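Local coordinates for protein MIP07328p (Drosophila melanogaster, PDB 6FKK) that probably acts as an axon guidance cue, a semaphorin that signals between cells by binding receptors through its extracellular sema domain, at residues A[153-156]-A[161-164]. Sequence-based numbering, arbitrary orientation.
Sequences STYA and HLYS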
loop_
_atom_site.group_PDB
_atom_site.type_symbol
_atom_site.label_atom_id
_atom_site.label_comp_id
_atom_site.label_asym_id
_atom_site.label_seq_id
_atom_site.Cartn_x
_atom_site.Cartn_y
_atom_site.Cartn_z
ATOM N N SER A 153 3.016 10.776 2.624
ATOM C CA SER A 153 2.834 11.158 1.231
ATOM C C SER A 153 3.342 10.060 0.306
ATOM O O SER A 153 4.217 9.270 0.673
ATOM C CB SER A 153 3.560 12.477 0.924
ATOM O OG SER A 153 4.950 12.370 1.174
ATOM N N THR A 154 2.788 10.025 -0.907
ATOM C CA THR A 154 3.109 8.999 -1.892
ATOM C C THR A 154 3.166 9.635 -3.277
ATOM O O THR A 154 2.915 10.833 -3.447
ATOM C CB THR A 154 2.086 7.857 -1.855
ATOM O OG1 THR A 154 2.558 6.765 -2.655
ATOM C CG2 THR A 154 0.742 8.330 -2.395
ATOM N N TYR A 155 3.496 8.822 -4.279
ATOM C CA TYR A 155 3.607 9.307 -5.648
ATOM C C TYR A 155 3.440 8.133 -6.601
ATOM O O TYR A 155 3.381 6.973 -6.189
ATOM C CB TYR A 155 4.947 10.011 -5.888
ATOM C CG TYR A 155 6.131 9.068 -5.935
ATOM C CD1 TYR A 155 6.742 8.630 -4.769
ATOM C CD2 TYR A 155 6.636 8.615 -7.148
ATOM C CE1 TYR A 155 7.823 7.767 -4.808
ATOM C CE2 TYR A 155 7.716 7.752 -7.197
ATOM C CZ TYR A 155 8.306 7.332 -6.024
ATOM O OH TYR A 155 9.382 6.472 -6.068
ATOM N N ALA A 156 3.383 8.456 -7.893
ATOM C CA ALA A 156 3.277 7.444 -8.936
ATOM C C ALA A 156 3.678 8.068 -10.264
ATOM O O ALA A 156 3.146 9.117 -10.641
ATOM C CB ALA A 156 1.856 6.877 -9.018
ATOM N N HIS A 161 4.866 11.170 -16.510
ATOM C CA HIS A 161 4.621 12.289 -15.613
ATOM C C HIS A 161 4.572 11.795 -14.175
ATOM O O HIS A 161 4.268 10.631 -13.904
ATOM C CB HIS A 161 3.320 13.026 -15.963
ATOM C CG HIS A 161 3.370 13.740 -17.278
ATOM N ND1 HIS A 161 3.791 15.046 -17.400
ATOM C CD2 HIS A 161 3.055 13.328 -18.528
ATOM C CE1 HIS A 161 3.731 15.409 -18.669
ATOM N NE2 HIS A 161 3.288 14.385 -19.374
ATOM N N LEU A 162 4.875 12.702 -13.249
ATOM C CA LEU A 162 4.908 12.396 -11.826
ATOM C C LEU A 162 3.613 12.874 -11.179
ATOM O O LEU A 162 3.320 14.075 -11.181
ATOM C CB LEU A 162 6.117 13.051 -11.158
ATOM C CG LEU A 162 6.255 12.841 -9.648
ATOM C CD1 LEU A 162 6.356 11.364 -9.326
ATOM C CD2 LEU A 162 7.463 13.592 -9.115
ATOM N N TYR A 163 2.845 11.936 -10.631
ATOM C CA TYR A 163 1.596 12.239 -9.934
ATOM C C TYR A 163 1.880 12.194 -8.437
ATOM O O TYR A 163 1.942 11.117 -7.837
ATOM C CB TYR A 163 0.496 11.264 -10.340
ATOM C CG TYR A 163 0.006 11.472 -11.754
ATOM C CD1 TYR A 163 0.737 11.004 -12.837
ATOM C CD2 TYR A 163 -1.180 12.148 -12.008
ATOM C CE1 TYR A 163 0.301 11.199 -14.133
ATOM C CE2 TYR A 163 -1.626 12.346 -13.302
ATOM C CZ TYR A 163 -0.881 11.871 -14.360
ATOM O OH TYR A 163 -1.313 12.065 -15.651
ATOM N N SER A 164 2.056 13.367 -7.838
ATOM C CA SER A 164 2.478 13.481 -6.449
ATOM C C SER A 164 1.305 13.860 -5.555
ATOM O O SER A 164 0.428 14.634 -5.954
ATOM C CB SER A 164 3.593 14.519 -6.308
ATOM O OG SER A 164 4.029 14.623 -4.963
#
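Ala-156 and Tyr-163 face each other as an antiparallel hydrogen-bonded pair, their CA atoms 5.2 Å apart, and exchange two backbone bonds of unequal quality. Tyr-163 N donates to Ala-156 O at 2.8 Å with a fairly straight N-H...O angle of 162°. The return bond from Ala-156 N to Tyr-163 O is weak, bent to 131°. Tyr-163 O also receives a CA-H...O contact from Tyr-155 CA at 3.3 Å. Ala-156 O meets the Tyr-163 side chain as well, lying 3.4 Å from CB and in the plane of the ring at its edge. On the other face of the sheet, Leu-162 CD1 reaches Tyr-155 CD2 at 3.5 Å, approaching the ring obliquely. CG of Leu-162 is anti to the backbone N (chi1 178°), laying the branch over the sheet beside Tyr-155. The two strands form a beta hairpin, 154-158 with 161-165, continued by strand 175-178 into an antiparallel sheet consistent with a blade of the sema-domain beta-propeller. Tyr-155 pairs with Ser-164 at a non-hydrogen-bonded position; a backbone bond between Thr-154 and Ala-165 continues the hairpin ladder, and one between Ser-164 and Tyr-178 ties 161-165 to strand 175-178. Farther out, Tyr-155 OH is hydrogen-bonded to Tyr-89 O, while Val-88 of strand 86-91 touches both Tyr-155 and Leu-162. Across the sheet, Ala-200 meets Thr-154 and Ala-156, and Val-207 and Phe-209 pack against Tyr-163.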